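Local coordinates for 2-keto acid:ferredoxin oxidoreductase subunit alpha (Pyrococcus furiosus, PDB 1YD7), which probably forms the alpha subunit of an enzyme that oxidises 2-oxoglutarate with CoA to succinyl-CoA and CO2, passing the electrons to ferredoxin, at residues 28-33 with 53-58; 21-26 with 196-201; 153-158 with 167-172. All coordinates share one frame; numbering follows the deposited sequence.

Contact 1 (28-33 with 53-58); sequences AIARAA and FEAMAL
Ala30 sits at the middle of this helix pair and meets two residues of 53-58. Its methyl CB lies 3.8 Å from Ala55 CB, a methyl-to-methyl contact. The same CB lies 3.8 Å from the selenium atom SE of Met56, a selenomethionine in this structure. SE also packs against the backbone, 3.9 Å from Ala30 CA, so the selenium rests on the helix surface itself. One turn further on, Ala33 CB receives the terminal methyl, with Met56 CE at 4.2 Å. The shape of Met56 explains this reach. Met56 leaves its helix alongside 28-33 rather than at it, and the bends at chi2 (-58°) and chi3 (-93°) bring SE and CE over to the small residues.

The two short helical segments run roughly in the same direction, at an angle of 37°, with axes 9.4 Å apart. The facing residues of 28-33 are alanines, and Met56 is the long side chain that reaches them. The tight part is Ala30 CB against Ala55 CB and Met56 SE. The touch of Ala33 on Met56 CE is longer, though both residues are buried. Ala55 is the partly exposed member, so the solvent side of the contact begins there. The contact is wholly apolar.

Met56 also touches Val67 of strand 66-69 and Cys38 in a loop. Ile29 and Ala32 pack on Thr167 of helix 160-177, and Ala33, which meets Met56, also touches Phe171 there. Helix 25-36 therefore packs against both helix 52-59 and helix 160-177.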
ATOM      1  N   ALA A  28       3.141  -5.753   7.624  1.00 26.96           N
ATOM      2  CA  ALA A  28       4.341  -5.422   6.884  1.00 24.18           C
ATOM      3  C   ALA A  28       4.031  -4.437   5.747  1.00 23.84           C
ATOM      4  O   ALA A  28       4.758  -3.475   5.563  1.00 22.98           O
ATOM      5  CB  ALA A  28       4.982  -6.680   6.320  1.00 26.68           C
ATOM      6  N   ILE A  29       2.970  -4.706   4.993  1.00 22.05           N
ATOM      7  CA  ILE A  29       2.467  -3.768   3.973  1.00 26.63           C
ATOM      8  C   ILE A  29       2.219  -2.358   4.550  1.00 25.84           C
ATOM      9  O   ILE A  29       2.803  -1.385   4.082  1.00 28.82           O
ATOM     10  CB  ILE A  29       1.196  -4.327   3.278  1.00 26.68           C
ATOM     11  CG1 ILE A  29       1.532  -5.606   2.524  1.00 23.63           C
ATOM     12  CG2 ILE A  29       0.596  -3.308   2.337  1.00 31.04           C
ATOM     13  CD1 ILE A  29       0.320  -6.287   1.853  1.00 27.87           C
ATOM     14  N   ALA A  30       1.436  -2.268   5.616  1.00 27.47           N
ATOM     15  CA  ALA A  30       1.161  -0.996   6.284  1.00 28.16           C
ATOM     16  C   ALA A  30       2.400  -0.238   6.776  1.00 30.99           C
ATOM     17  O   ALA A  30       2.541   0.971   6.569  1.00 29.77           O
ATOM     18  CB  ALA A  30       0.198  -1.226   7.452  1.00 29.33           C
ATOM     19  N   ARG A  31       3.295  -0.940   7.463  1.00 30.78           N
ATOM     20  CA  ARG A  31       4.519  -0.319   7.937  1.00 28.34           C
ATOM     21  C   ARG A  31       5.404   0.190   6.801  1.00 27.35           C
ATOM     22  O   ARG A  31       5.994   1.269   6.907  1.00 24.80           O
ATOM     23  CB  ARG A  31       5.321  -1.288   8.794  1.00 28.87           C
ATOM     24  CG  ARG A  31       4.660  -1.598  10.091  1.00 31.47           C
ATOM     25  CD  ARG A  31       5.620  -2.310  11.075  1.00 30.26           C
ATOM     26  NE  ARG A  31       4.876  -2.847  12.226  1.00 32.05           N
ATOM     27  CZ  ARG A  31       5.428  -3.271  13.368  1.00 31.59           C
ATOM     28  NH1 ARG A  31       6.734  -3.174  13.593  1.00 28.70           N
ATOM     29  NH2 ARG A  31       4.651  -3.762  14.318  1.00 32.76           N
ATOM     30  N   ALA A  32       5.533  -0.620   5.754  1.00 25.08           N
ATOM     31  CA  ALA A  32       6.297  -0.248   4.564  1.00 26.39           C
ATOM     32  C   ALA A  32       5.706   0.988   3.866  1.00 26.23           C
ATOM     33  O   ALA A  32       6.433   1.906   3.497  1.00 24.18           O
ATOM     34  CB  ALA A  32       6.348  -1.413   3.589  1.00 24.28           C
ATOM     35  N   ALA A  33       4.390   0.976   3.680  1.00 27.05           N
ATOM     36  CA  ALA A  33       3.688   2.069   3.022  1.00 26.78           C
ATOM     37  C   ALA A  33       3.961   3.375   3.756  1.00 29.07           C
ATOM     38  O   ALA A  33       4.405   4.336   3.159  1.00 30.80           O
ATOM     39  CB  ALA A  33       2.212   1.768   2.936  1.00 26.25           C
ATOM     40  N   PHE A  53      -6.815  -2.334   6.311  1.00 31.49           N
ATOM     41  CA  PHE A  53      -7.604  -1.137   6.601  1.00 29.96           C
ATOM     42  C   PHE A  53      -7.395  -0.679   8.050  1.00 30.95           C
ATOM     43  O   PHE A  53      -7.105   0.513   8.318  1.00 28.87           O
ATOM     44  CB  PHE A  53      -9.097  -1.360   6.313  1.00 31.94           C
ATOM     45  CG  PHE A  53      -9.923  -0.152   6.581  1.00 35.03           C
ATOM     46  CD1 PHE A  53     -10.256   0.726   5.550  1.00 34.97           C
ATOM     47  CD2 PHE A  53     -10.322   0.157   7.890  1.00 34.45           C
ATOM     48  CE1 PHE A  53     -10.994   1.873   5.813  1.00 37.27           C
ATOM     49  CE2 PHE A  53     -11.046   1.301   8.161  1.00 36.01           C
ATOM     50  CZ  PHE A  53     -11.385   2.167   7.118  1.00 37.75           C
ATOM     51  N   GLU A  54      -7.539  -1.627   8.984  1.00 33.35           N
ATOM     52  CA  GLU A  54      -7.451  -1.336  10.422  1.00 31.16           C
ATOM     53  C   GLU A  54      -6.082  -0.855  10.836  1.00 26.32           C
ATOM     54  O   GLU A  54      -5.961  -0.046  11.739  1.00 28.91           O
ATOM     55  CB  GLU A  54      -7.829  -2.562  11.268  1.00 33.01           C
ATOM     56  CG  GLU A  54      -9.278  -2.983  11.118  1.00 34.98           C
ATOM     57  N   ALA A  55      -5.035  -1.374  10.214  1.00 28.16           N
ATOM     58  CA  ALA A  55      -3.685  -0.934  10.567  1.00 27.76           C
ATOM     59  C   ALA A  55      -3.495   0.509  10.112  1.00 28.11           C
ATOM     60  O   ALA A  55      -2.969   1.320  10.859  1.00 31.37           O
ATOM     61  CB  ALA A  55      -2.644  -1.850   9.940  1.00 29.72           C
HETATM   62  N   MSE A  56      -3.966   0.820   8.898  1.00 29.49           N
HETATM   63  CA  MSE A  56      -3.905   2.189   8.339  1.00 31.34           C
HETATM   64  C   MSE A  56      -4.821   3.156   9.109  1.00 29.29           C
HETATM   65  O   MSE A  56      -4.407   4.279   9.437  1.00 30.33           O
HETATM   66  CB  MSE A  56      -4.262   2.180   6.841  1.00 33.55           C
HETATM   67  CG  MSE A  56      -3.320   1.339   5.988  1.00 36.12           C
HETATM   68 SE   MSE A  56      -1.447   1.931   6.120  1.00 45.83          SE
HETATM   69  CE  MSE A  56      -1.370   3.200   4.536  1.00 46.49           C
ATOM     70  N   ALA A  57      -6.027   2.707   9.456  1.00 28.43           N
ATOM     71  CA  ALA A  57      -6.901   3.495  10.359  1.00 31.32           C
ATOM     72  C   ALA A  57      -6.231   3.850  11.677  1.00 34.93           C
ATOM     73  O   ALA A  57      -6.398   4.965  12.186  1.00 38.39           O
ATOM     74  CB  ALA A  57      -8.207   2.767  10.638  1.00 30.23           C
ATOM     75  N   LEU A  58      -5.479   2.911  12.253  1.00 33.28           N
ATOM     76  CA  LEU A  58      -4.715   3.218  13.473  1.00 30.83           C
ATOM     77  C   LEU A  58      -3.539   4.139  13.224  1.00 30.11           C
ATOM     78  O   LEU A  58      -3.332   5.103  13.947  1.00 30.75           O
ATOM     79  CB  LEU A  58      -4.212   1.918  14.120  1.00 34.44           C
ATOM     80  CG  LEU A  58      -3.320   2.027  15.358  1.00 32.95           C
ATOM     81  CD1 LEU A  58      -4.151   2.480  16.557  1.00 33.21           C
ATOM     82  CD2 LEU A  58      -2.670   0.693  15.613  1.00 33.86           C
TER

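Contact 2 (21-26 with 196-201); sequences DFIQGD and VYIPNP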
ATOM      1  N   ASP A  21      10.753  -7.449  14.295  1.00 29.03           N
ATOM      2  CA  ASP A  21       9.471  -7.613  14.897  1.00 31.08           C
ATOM      3  C   ASP A  21       8.819  -8.740  14.146  1.00 29.99           C
ATOM      4  O   ASP A  21       9.029  -8.902  12.940  1.00 29.75           O
ATOM      5  CB  ASP A  21       8.630  -6.343  14.752  1.00 35.66           C
ATOM      6  CG  ASP A  21       7.602  -6.178  15.873  1.00 36.86           C
ATOM      7  OD1 ASP A  21       7.327  -7.150  16.633  1.00 36.86           O
ATOM      8  OD2 ASP A  21       7.105  -5.045  16.016  1.00 32.30           O
ATOM      9  N   PHE A  22       7.983  -9.471  14.863  1.00 31.91           N
ATOM     10  CA  PHE A  22       7.402 -10.705  14.397  1.00 33.11           C
ATOM     11  C   PHE A  22       5.994 -10.308  14.011  1.00 32.07           C
ATOM     12  O   PHE A  22       5.144 -10.095  14.882  1.00 29.13           O
ATOM     13  CB  PHE A  22       7.459 -11.731  15.556  1.00 34.63           C
ATOM     14  CG  PHE A  22       6.998 -13.117  15.200  1.00 35.05           C
ATOM     15  CD1 PHE A  22       7.450 -13.749  14.048  1.00 36.11           C
ATOM     16  CD2 PHE A  22       6.137 -13.819  16.054  1.00 34.13           C
ATOM     17  CE1 PHE A  22       7.033 -15.041  13.719  1.00 35.32           C
ATOM     18  CE2 PHE A  22       5.735 -15.103  15.751  1.00 35.28           C
ATOM     19  CZ  PHE A  22       6.189 -15.727  14.582  1.00 35.25           C
ATOM     20  N   ILE A  23       5.749 -10.180  12.704  1.00 31.60           N
ATOM     21  CA  ILE A  23       4.543  -9.494  12.228  1.00 30.07           C
ATOM     22  C   ILE A  23       3.946 -10.241  11.085  1.00 26.21           C
ATOM     23  O   ILE A  23       4.601 -11.083  10.505  1.00 23.83           O
ATOM     24  CB  ILE A  23       4.824  -8.031  11.796  1.00 29.59           C
ATOM     25  CG1 ILE A  23       5.835  -7.975  10.652  1.00 31.98           C
ATOM     26  CG2 ILE A  23       5.352  -7.219  12.962  1.00 30.11           C
ATOM     27  CD1 ILE A  23       6.093  -6.589  10.154  1.00 32.56           C
ATOM     28  N   GLN A  24       2.691  -9.931  10.773  1.00 21.33           N
ATOM     29  CA  GLN A  24       2.014 -10.564   9.657  1.00 26.36           C
ATOM     30  C   GLN A  24       2.178  -9.732   8.382  1.00 26.56           C
ATOM     31  O   GLN A  24       2.650  -8.591   8.440  1.00 20.95           O
ATOM     32  CB  GLN A  24       0.541 -10.774   9.986  1.00 30.96           C
ATOM     33  CG  GLN A  24       0.318 -11.861  11.059  1.00 32.24           C
ATOM     34  CD  GLN A  24      -1.126 -12.038  11.406  1.00 30.99           C
ATOM     35  OE1 GLN A  24      -1.751 -11.142  11.953  1.00 31.59           O
ATOM     36  NE2 GLN A  24      -1.674 -13.190  11.070  1.00 33.47           N
ATOM     37  N   GLY A  25       1.821 -10.340   7.247  1.00 25.54           N
ATOM     38  CA  GLY A  25       2.037  -9.772   5.940  1.00 28.90           C
ATOM     39  C   GLY A  25       1.334  -8.425   5.754  1.00 30.29           C
ATOM     40  O   GLY A  25       1.938  -7.497   5.213  1.00 33.38           O
ATOM     41  N   ASP A  26       0.084  -8.319   6.210  1.00 25.45           N
ATOM     42  CA  ASP A  26      -0.675  -7.072   6.133  1.00 28.86           C
ATOM     43  C   ASP A  26      -0.037  -5.917   6.905  1.00 31.35           C
ATOM     44  O   ASP A  26      -0.031  -4.764   6.435  1.00 29.39           O
ATOM     45  CB  ASP A  26      -2.108  -7.283   6.611  1.00 31.51           C
ATOM     46  CG  ASP A  26      -2.943  -8.001   5.600  1.00 33.57           C
ATOM     47  OD1 ASP A  26      -2.599  -7.913   4.400  1.00 28.99           O
ATOM     48  OD2 ASP A  26      -3.931  -8.668   5.998  1.00 37.17           O
ATOM     49  N   VAL A 196      10.892  -9.964  10.900  1.00 37.84           N
ATOM     50  CA  VAL A 196      11.599  -9.172   9.911  1.00 38.03           C
ATOM     51  C   VAL A 196      12.154  -7.910  10.541  1.00 35.15           C
ATOM     52  O   VAL A 196      11.524  -7.276  11.394  1.00 35.21           O
ATOM     53  CB  VAL A 196      10.721  -8.813   8.660  1.00 39.85           C
ATOM     54  CG1 VAL A 196      10.118 -10.063   8.048  1.00 42.24           C
ATOM     55  CG2 VAL A 196       9.649  -7.863   9.013  1.00 41.82           C
ATOM     56  N   TYR A 197      13.364  -7.587  10.112  1.00 33.38           N
ATOM     57  CA  TYR A 197      13.995  -6.331  10.428  1.00 34.83           C
ATOM     58  C   TYR A 197      13.253  -5.164   9.728  1.00 33.20           C
ATOM     59  O   TYR A 197      13.125  -5.121   8.502  1.00 33.75           O
ATOM     60  CB  TYR A 197      15.483  -6.371  10.031  1.00 33.05           C
ATOM     61  CG  TYR A 197      16.159  -5.074  10.358  1.00 32.67           C
ATOM     62  CD1 TYR A 197      16.419  -4.726  11.672  1.00 30.53           C
ATOM     63  CD2 TYR A 197      16.476  -4.158   9.360  1.00 30.59           C
ATOM     64  CE1 TYR A 197      16.992  -3.504  11.990  1.00 31.87           C
ATOM     65  CE2 TYR A 197      17.080  -2.934   9.678  1.00 30.41           C
ATOM     66  CZ  TYR A 197      17.324  -2.609  10.984  1.00 31.31           C
ATOM     67  OH  TYR A 197      17.898  -1.381  11.323  1.00 32.52           O
ATOM     68  N   ILE A 198      12.748  -4.249  10.545  1.00 34.77           N
ATOM     69  CA  ILE A 198      12.036  -3.064  10.098  1.00 32.35           C
ATOM     70  C   ILE A 198      13.041  -1.931  10.155  1.00 32.00           C
ATOM     71  O   ILE A 198      13.388  -1.497  11.243  1.00 32.38           O
ATOM     72  CB  ILE A 198      10.869  -2.686  11.034  1.00 30.40           C
ATOM     73  CG1 ILE A 198       9.872  -3.850  11.187  1.00 30.24           C
ATOM     74  CG2 ILE A 198      10.171  -1.396  10.507  1.00 33.00           C
ATOM     75  CD1 ILE A 198       9.182  -4.296   9.899  1.00 32.64           C
ATOM     76  N   PRO A 199      13.514  -1.452   8.989  1.00 33.56           N
ATOM     77  CA  PRO A 199      14.623  -0.507   9.000  1.00 35.07           C
ATOM     78  C   PRO A 199      14.264   0.873   9.541  1.00 34.98           C
ATOM     79  O   PRO A 199      13.104   1.240   9.585  1.00 38.25           O
ATOM     80  CB  PRO A 199      15.022  -0.413   7.517  1.00 37.69           C
ATOM     81  CG  PRO A 199      14.311  -1.554   6.824  1.00 37.70           C
ATOM     82  CD  PRO A 199      13.067  -1.748   7.613  1.00 35.76           C
ATOM     83  N   ASN A 200      15.268   1.609   9.989  1.00 36.97           N
ATOM     84  CA  ASN A 200      15.125   3.039  10.221  1.00 41.69           C
ATOM     85  C   ASN A 200      14.897   3.756   8.888  1.00 42.20           C
ATOM     86  O   ASN A 200      15.389   3.307   7.854  1.00 39.99           O
ATOM     87  CB  ASN A 200      16.381   3.613  10.885  1.00 40.71           C
ATOM     88  CG  ASN A 200      16.535   3.160  12.307  1.00 42.77           C
ATOM     89  OD1 ASN A 200      15.699   3.475  13.152  1.00 43.65           O
ATOM     90  ND2 ASN A 200      17.601   2.408  12.589  1.00 42.32           N
ATOM     91  N   PRO A 201      14.161   4.874   8.911  1.00 45.40           N
ATOM     92  CA  PRO A 201      13.962   5.696   7.721  1.00 46.08           C
ATOM     93  C   PRO A 201      15.257   5.922   6.944  1.00 47.89           C
ATOM     94  O   PRO A 201      15.313   5.666   5.738  1.00 46.79           O
ATOM     95  CB  PRO A 201      13.445   7.018   8.305  1.00 47.22           C
ATOM     96  CG  PRO A 201      12.707   6.619   9.514  1.00 46.58           C
ATOM     97  CD  PRO A 201      13.460   5.434  10.085  1.00 46.92           C
TER
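Asp21 and Val196 form an antiparallel, hydrogen-bonded pair, with both backbone bonds made. Val196 N gives its hydrogen to Asp21 O at 3.0 Å, and this bond is fairly straight (166°). The return bond, Asp21 N to Val196 O, is also 3.0 Å but more bent. From this pair the two segments run off in different directions, and the short axes of 21-24 and 196-198 stand at 102° to each other.

Ile23 reaches back toward Val196 and Ile198 with its side chain. CB points toward the other segment, and CG1 is set between the backbone N and the carbonyl carbon (chi1 61°). From there CG1 lies 4.2 Å from Val196 CG2. The chain is extended at chi2, and the tip, CD1, meets two partners. It is 3.9 Å from Val196 CG2, where the two side chains cross at about a right angle. It is also 3.9 Å from Ile198 CD1, and here the two isoleucines meet tip to tip. The other branch, CG2, packs against Arg31 of helix 25-36.

Asp21 has a polar side chain with two roles. Its OD1 accepts a hydrogen bond from the backbone N of Phe22, on the anti side of the carboxylate. Its OD2 forms a salt bridge with Arg31. Arg31 also pairs with Glu27, so the guanidinium is held by two acids next to the apolar cluster.

The pairing belongs to a two-stranded antiparallel sheet, 19-24 with 193-198. This small sheet is separate from the six-stranded parallel sheet of the thiamine diphosphate-binding-type fold and joins the start of the modelled chain to a segment near its end.

Contact 3 (153-158 with 167-172); sequences IVLSPS and TIRAFN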
ATOM      1  N   ILE A 153       2.823  -2.494 -14.125  1.00 31.73           N
ATOM      2  CA  ILE A 153       3.847  -2.979 -13.237  1.00 34.01           C
ATOM      3  C   ILE A 153       3.120  -3.670 -12.060  1.00 36.83           C
ATOM      4  O   ILE A 153       2.203  -3.100 -11.468  1.00 33.29           O
ATOM      5  CB  ILE A 153       4.743  -1.848 -12.721  1.00 32.40           C
ATOM      6  CG1 ILE A 153       5.425  -1.104 -13.886  1.00 31.43           C
ATOM      7  CG2 ILE A 153       5.754  -2.401 -11.752  1.00 32.87           C
ATOM      8  CD1 ILE A 153       6.102   0.233 -13.487  1.00 30.43           C
ATOM      9  N   VAL A 154       3.521  -4.908 -11.767  1.00 37.74           N
ATOM     10  CA  VAL A 154       2.879  -5.738 -10.749  1.00 37.84           C
ATOM     11  C   VAL A 154       3.932  -6.447  -9.919  1.00 38.44           C
ATOM     12  O   VAL A 154       4.819  -7.065 -10.474  1.00 42.05           O
ATOM     13  CB  VAL A 154       1.967  -6.794 -11.385  1.00 38.14           C
ATOM     14  CG1 VAL A 154       1.232  -7.614 -10.288  1.00 40.47           C
ATOM     15  CG2 VAL A 154       0.959  -6.141 -12.301  1.00 35.30           C
ATOM     16  N   LEU A 155       3.845  -6.336  -8.594  1.00 39.14           N
ATOM     17  CA  LEU A 155       4.695  -7.084  -7.671  1.00 34.86           C
ATOM     18  C   LEU A 155       3.793  -8.020  -6.859  1.00 36.66           C
ATOM     19  O   LEU A 155       2.719  -7.615  -6.368  1.00 30.61           O
ATOM     20  CB  LEU A 155       5.440  -6.156  -6.714  1.00 37.42           C
ATOM     21  CG  LEU A 155       6.465  -5.154  -7.272  1.00 39.88           C
ATOM     22  CD1 LEU A 155       5.770  -3.930  -7.761  1.00 40.20           C
ATOM     23  CD2 LEU A 155       7.490  -4.755  -6.219  1.00 40.06           C
ATOM     24  N   SER A 156       4.251  -9.261  -6.703  1.00 36.14           N
ATOM     25  CA  SER A 156       3.494 -10.345  -6.052  1.00 38.61           C
ATOM     26  C   SER A 156       4.327 -10.991  -4.946  1.00 36.94           C
ATOM     27  O   SER A 156       5.065 -11.928  -5.235  1.00 32.31           O
ATOM     28  CB  SER A 156       3.158 -11.422  -7.071  1.00 39.60           C
ATOM     29  OG  SER A 156       2.002 -11.085  -7.797  1.00 44.53           O
ATOM     30  N   PRO A 157       4.224 -10.480  -3.694  1.00 34.53           N
ATOM     31  CA  PRO A 157       5.006 -11.054  -2.598  1.00 35.08           C
ATOM     32  C   PRO A 157       4.469 -12.437  -2.173  1.00 34.32           C
ATOM     33  O   PRO A 157       3.268 -12.696  -2.251  1.00 31.44           O
ATOM     34  CB  PRO A 157       4.845 -10.032  -1.480  1.00 32.55           C
ATOM     35  CG  PRO A 157       3.530  -9.383  -1.738  1.00 32.57           C
ATOM     36  CD  PRO A 157       3.363  -9.370  -3.232  1.00 33.86           C
ATOM     37  N   SER A 158       5.382 -13.315  -1.770  1.00 38.05           N
ATOM     38  CA  SER A 158       5.030 -14.685  -1.329  1.00 39.75           C
ATOM     39  C   SER A 158       5.398 -14.929   0.130  1.00 38.83           C
ATOM     40  O   SER A 158       4.957 -15.897   0.715  1.00 41.54           O
ATOM     41  CB  SER A 158       5.729 -15.714  -2.226  1.00 39.44           C
ATOM     42  OG  SER A 158       7.130 -15.594  -2.071  1.00 40.49           O
ATOM     43  N   THR A 167       6.438  -3.677  -1.048  1.00 28.46           N
ATOM     44  CA  THR A 167       5.590  -2.507  -0.815  1.00 28.61           C
ATOM     45  C   THR A 167       6.436  -1.215  -0.992  1.00 29.47           C
ATOM     46  O   THR A 167       6.017  -0.295  -1.692  1.00 25.02           O
ATOM     47  CB  THR A 167       4.843  -2.575   0.546  1.00 25.44           C
ATOM     48  OG1 THR A 167       3.856  -3.617   0.476  1.00 25.15           O
ATOM     49  CG2 THR A 167       4.125  -1.259   0.852  1.00 26.39           C
ATOM     50  N   ILE A 168       7.627  -1.183  -0.398  1.00 25.26           N
ATOM     51  CA  ILE A 168       8.542  -0.078  -0.597  1.00 30.56           C
ATOM     52  C   ILE A 168       8.929   0.083  -2.069  1.00 32.79           C
ATOM     53  O   ILE A 168       8.951   1.212  -2.597  1.00 31.97           O
ATOM     54  CB  ILE A 168       9.781  -0.209   0.296  1.00 33.45           C
ATOM     55  CG1 ILE A 168       9.398   0.108   1.741  1.00 35.21           C
ATOM     56  CG2 ILE A 168      10.892   0.740  -0.166  1.00 32.82           C
ATOM     57  CD1 ILE A 168      10.418  -0.312   2.707  1.00 39.84           C
ATOM     58  N   ARG A 169       9.221  -1.035  -2.733  1.00 30.41           N
ATOM     59  CA  ARG A 169       9.565  -0.999  -4.127  1.00 31.36           C
ATOM     60  C   ARG A 169       8.395  -0.485  -4.964  1.00 28.77           C
ATOM     61  O   ARG A 169       8.622   0.235  -5.931  1.00 28.18           O
ATOM     62  CB  ARG A 169      10.077  -2.362  -4.603  1.00 35.16           C
ATOM     63  CG  ARG A 169      10.441  -2.428  -6.087  1.00 39.27           C
ATOM     64  CD  ARG A 169      11.629  -3.372  -6.380  1.00 44.31           C
ATOM     65  NE  ARG A 169      11.487  -4.715  -5.805  1.00 48.24           N
ATOM     66  CZ  ARG A 169      12.264  -5.237  -4.842  1.00 50.75           C
ATOM     67  NH1 ARG A 169      12.019  -6.469  -4.427  1.00 49.26           N
ATOM     68  NH2 ARG A 169      13.268  -4.559  -4.269  1.00 51.24           N
ATOM     69  N   ALA A 170       7.151  -0.820  -4.592  1.00 26.96           N
ATOM     70  CA  ALA A 170       5.995  -0.389  -5.360  1.00 24.62           C
ATOM     71  C   ALA A 170       5.811   1.134  -5.307  1.00 25.63           C
ATOM     72  O   ALA A 170       5.455   1.722  -6.303  1.00 25.44           O
ATOM     73  CB  ALA A 170       4.741  -1.073  -4.893  1.00 25.89           C
ATOM     74  N   PHE A 171       6.025   1.747  -4.143  1.00 25.27           N
ATOM     75  CA  PHE A 171       5.967   3.196  -4.034  1.00 31.02           C
ATOM     76  C   PHE A 171       7.105   3.805  -4.861  1.00 29.87           C
ATOM     77  O   PHE A 171       6.861   4.728  -5.651  1.00 29.13           O
ATOM     78  CB  PHE A 171       6.000   3.681  -2.577  1.00 28.82           C
ATOM     79  CG  PHE A 171       4.680   3.576  -1.890  1.00 29.17           C
ATOM     80  CD1 PHE A 171       4.394   2.499  -1.047  1.00 28.88           C
ATOM     81  CD2 PHE A 171       3.710   4.523  -2.109  1.00 29.85           C
ATOM     82  CE1 PHE A 171       3.159   2.362  -0.463  1.00 29.96           C
ATOM     83  CE2 PHE A 171       2.474   4.415  -1.501  1.00 32.95           C
ATOM     84  CZ  PHE A 171       2.194   3.323  -0.665  1.00 30.71           C
ATOM     85  N   ASN A 172       8.319   3.270  -4.718  1.00 27.47           N
ATOM     86  CA  ASN A 172       9.456   3.771  -5.497  1.00 29.51           C
ATOM     87  C   ASN A 172       9.225   3.694  -6.985  1.00 29.59           C
ATOM     88  O   ASN A 172       9.544   4.646  -7.669  1.00 30.06           O
ATOM     89  CB  ASN A 172      10.777   3.101  -5.140  1.00 30.42           C
ATOM     90  CG  ASN A 172      11.270   3.538  -3.827  1.00 32.55           C
ATOM     91  OD1 ASN A 172      10.769   4.519  -3.310  1.00 32.39           O
ATOM     92  ND2 ASN A 172      12.243   2.810  -3.246  1.00 31.03           N
TER
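Two sets of torsions bring Leu155 and Arg169 together. Leu155 has CG beside its backbone N (chi1 -64°), which directs the isobutyl group at segment 167-172 of helix 160-177. Arg169 has CG on the far side from its own N. This chi1 (179°) puts CG against Leu155 CD2, and the bends beyond it, at chi2 and chi3, keep NE near the same methyl.

The two methyls of Leu155 divide the work. CD2 meets the arginine: it is 3.8 Å from Arg169 CG and 3.9 Å from Arg169 CB. NE of Arg169 follows at 4.0 Å from Leu155 CD2. The side chains meet at a slant, and the contact is mainly of hydrocarbon on hydrocarbon. CD1 takes the inner position and faces Ala170, with Ala170 CB 4.2 Å away. This second touch is looser, but both of its residues are buried. Arg169, by contrast, is exposed, so its CB and CG form the outer part of the contact. The backbones are well separated, with Leu155 CA 7.2 Å from Ala170 CA, and side chains alone span the gap.

Leu155 is packed further by Phe166 and Leu173 of the same helix and by Val181 of the next strand. Val181 also touches Ala170. Strand 153-155, helix 160-177 and strand 180-185 form a beta-alpha-beta unit, with the strands parallel and adjacent. Strand 153-155 is the outermost on its side of the sheet within this chain, and helix 160-177 packs across it and strand 180-185. Another side of the helix, with Thr167, Ile168 and Phe171, meets helix 25-36.

Overall arrangement
Helix 25-36 connects the three contacts. Contact 1 uses it directly, and contact 2 leads into it from strand 19-24. Their centres are 11 Å apart. Beyond the pairing of Arg31 with Asp21, they touch through Ala28 CA on Ile23 CD1 (3.9 Å). Contacts 1 and 3 are 15 Å apart between centres and lie on opposite sides of the chain's centre. They meet where Thr167 CG2 packs on Ala32 CB (3.5 Å) and Phe171 on Ala33. Contacts 2 and 3 do not touch; their nearest atoms are about 6 Å apart. In sequence, contacts 1 and 3 both fall inside the loop closed by contact 2.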